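Local coordinates for protein PvdO (Pseudomonas aeruginosa, PDB 5HHA) that probably takes part in chromophore maturation in the periplasm, binds calcium and belongs to the formylglycine-generating enzyme (sulfatase-modifying factor) family, at residues T31-C36 with P76-R81. Numbering follows the deposited sequence.
Sequences TVFKDC and PFAISR
The nearest CA atoms of 31-36 and 76-81 are those of V32 and R81, 8.1 Å apart, too far for the two strands to be paired. Each bonds instead to strand 42-52: F33 pairs with M42 and T31 with V44, whereas I79 pairs with V43 and F77 with L45. The link between the segments is therefore made by side chains, and it buries a modest 148 Å². V32 lies across R81 at about a right angle. Its CG1 sits 3.8 Å above the guanidinium plane, over the centre of the group, while CG2 reaches R81 NH1 at 3.8 Å. R81 extends from CG to NE, and its NH2 forms a salt bridge with E41 OE1, which probably helps hold the plane that V32 covers. At the second touching pair F33 starts out away from 76-81, but chi1 of 65° puts CG between the backbone N and the carbonyl carbon, and the far end of the ring comes back. There CZ meets A78 CB at 3.8 Å, with CE1 slightly farther from the same methyl; the approach is oblique to the ring. F33 also packs on M42 and V44 and makes a cation-pi contact with K27. Far from the calcium site, the contact joins an N-terminal edge strand to 77-80 across their shared antiparallel partner, 42-52, within the mixed sheet of this formylglycine-generating-enzyme-like domain.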
loop_
_atom_site.group_PDB
_atom_site.type_symbol
_atom_site.label_atom_id
_atom_site.label_comp_id
_atom_site.label_asym_id
_atom_site.label_seq_id
_atom_site.Cartn_x
_atom_site.Cartn_y
_atom_site.Cartn_z
ATOM N N THR A 31 -1.099 0.701 -18.760
ATOM C CA THR A 31 -1.300 -0.685 -19.195
ATOM C C THR A 31 -1.424 -1.608 -17.989
ATOM O O THR A 31 -0.599 -1.539 -17.077
ATOM C CB THR A 31 -0.146 -1.179 -20.061
ATOM O OG1 THR A 31 -0.060 -0.357 -21.231
ATOM C CG2 THR A 31 -0.369 -2.635 -20.507
ATOM N N VAL A 32 -2.417 -2.490 -18.024
ATOM C CA VAL A 32 -2.640 -3.466 -16.978
ATOM C C VAL A 32 -2.276 -4.833 -17.530
ATOM O O VAL A 32 -2.658 -5.182 -18.655
ATOM C CB VAL A 32 -4.114 -3.482 -16.538
ATOM C CG1 VAL A 32 -4.340 -4.539 -15.483
ATOM C CG2 VAL A 32 -4.523 -2.111 -16.025
ATOM N N PHE A 33 -1.500 -5.589 -16.778
ATOM C CA PHE A 33 -1.081 -6.913 -17.221
ATOM C C PHE A 33 -0.893 -7.842 -16.040
ATOM O O PHE A 33 -0.749 -7.392 -14.896
ATOM C CB PHE A 33 0.230 -6.827 -17.997
ATOM C CG PHE A 33 1.411 -6.356 -17.172
ATOM C CD1 PHE A 33 1.683 -5.004 -16.993
ATOM C CD2 PHE A 33 2.258 -7.275 -16.566
ATOM C CE1 PHE A 33 2.788 -4.581 -16.241
ATOM C CE2 PHE A 33 3.349 -6.859 -15.809
ATOM C CZ PHE A 33 3.609 -5.501 -15.654
ATOM N N LYS A 34 -0.884 -9.147 -16.301
ATOM C CA LYS A 34 -0.569 -10.145 -15.282
ATOM C C LYS A 34 0.473 -11.081 -15.866
ATOM O O LYS A 34 0.373 -11.462 -17.035
ATOM C CB LYS A 34 -1.810 -10.980 -14.927
ATOM C CG LYS A 34 -2.906 -10.246 -14.198
ATOM C CD LYS A 34 -4.189 -11.095 -14.168
ATOM C CE LYS A 34 -4.004 -12.423 -13.472
ATOM N NZ LYS A 34 -5.309 -13.193 -13.480
ATOM N N ASP A 35 1.442 -11.498 -15.068
ATOM C CA ASP A 35 2.435 -12.456 -15.534
ATOM C C ASP A 35 1.998 -13.907 -15.390
ATOM O O ASP A 35 2.661 -14.804 -15.920
ATOM C CB ASP A 35 3.769 -12.247 -14.822
ATOM C CG ASP A 35 4.450 -10.974 -15.227
ATOM O OD1 ASP A 35 4.374 -10.615 -16.420
ATOM O OD2 ASP A 35 5.080 -10.315 -14.373
ATOM N N CYS A 36 0.891 -14.151 -14.704
ATOM C CA CYS A 36 0.386 -15.507 -14.563
ATOM C C CYS A 36 -1.023 -15.427 -14.002
ATOM O O CYS A 36 -1.458 -14.363 -13.542
ATOM C CB CYS A 36 1.306 -16.341 -13.668
ATOM S SG CYS A 36 1.028 -16.165 -11.878
ATOM N N PRO A 76 9.787 4.135 -16.198
ATOM C CA PRO A 76 8.499 3.563 -15.802
ATOM C C PRO A 76 8.685 2.237 -15.053
ATOM O O PRO A 76 9.687 1.546 -15.207
ATOM C CB PRO A 76 7.775 3.361 -17.130
ATOM C CG PRO A 76 8.852 3.309 -18.156
ATOM C CD PRO A 76 9.996 4.120 -17.658
ATOM N N PHE A 77 7.724 1.911 -14.192
ATOM C CA PHE A 77 7.778 0.694 -13.389
ATOM C C PHE A 77 6.342 0.317 -13.091
ATOM O O PHE A 77 5.432 1.134 -13.228
ATOM C CB PHE A 77 8.569 0.908 -12.093
ATOM C CG PHE A 77 7.973 1.932 -11.184
ATOM C CD1 PHE A 77 8.143 3.281 -11.420
ATOM C CD2 PHE A 77 7.255 1.532 -10.056
ATOM C CE1 PHE A 77 7.579 4.231 -10.567
ATOM C CE2 PHE A 77 6.709 2.465 -9.189
ATOM C CZ PHE A 77 6.861 3.804 -9.443
ATOM N N ALA A 78 6.105 -0.938 -12.726
ATOM C CA ALA A 78 4.748 -1.397 -12.443
ATOM C C ALA A 78 4.536 -1.591 -10.945
ATOM O O ALA A 78 5.451 -1.977 -10.225
ATOM C CB ALA A 78 4.487 -2.696 -13.185
ATOM N N ILE A 79 3.303 -1.364 -10.516
ATOM C CA ILE A 79 2.869 -1.750 -9.169
ATOM C C ILE A 79 1.585 -2.519 -9.292
ATOM O O ILE A 79 0.889 -2.415 -10.286
ATOM C CB ILE A 79 2.706 -0.529 -8.205
ATOM C CG1 ILE A 79 1.530 0.348 -8.625
ATOM C CG2 ILE A 79 3.982 0.261 -8.074
ATOM C CD1 ILE A 79 1.139 1.357 -7.522
ATOM N N SER A 80 1.247 -3.275 -8.262
ATOM C CA SER A 80 -0.036 -3.958 -8.271
ATOM C C SER A 80 -1.147 -2.912 -8.147
ATOM O O SER A 80 -1.095 -2.021 -7.281
ATOM C CB SER A 80 -0.072 -5.049 -7.214
ATOM O OG SER A 80 0.176 -4.576 -5.906
ATOM N N ARG A 81 -2.102 -2.956 -9.069
ATOM C CA ARG A 81 -3.139 -1.928 -9.064
ATOM C C ARG A 81 -4.041 -2.035 -7.848
ATOM O O ARG A 81 -4.692 -1.050 -7.442
ATOM C CB ARG A 81 -3.939 -1.905 -10.376
ATOM C CG ARG A 81 -4.786 -3.112 -10.690
ATOM C CD ARG A 81 -5.594 -2.788 -11.933
ATOM N NE ARG A 81 -6.494 -3.855 -12.347
ATOM C CZ ARG A 81 -7.441 -3.687 -13.266
ATOM N NH1 ARG A 81 -7.576 -2.512 -13.877
ATOM N NH2 ARG A 81 -8.238 -4.704 -13.591
#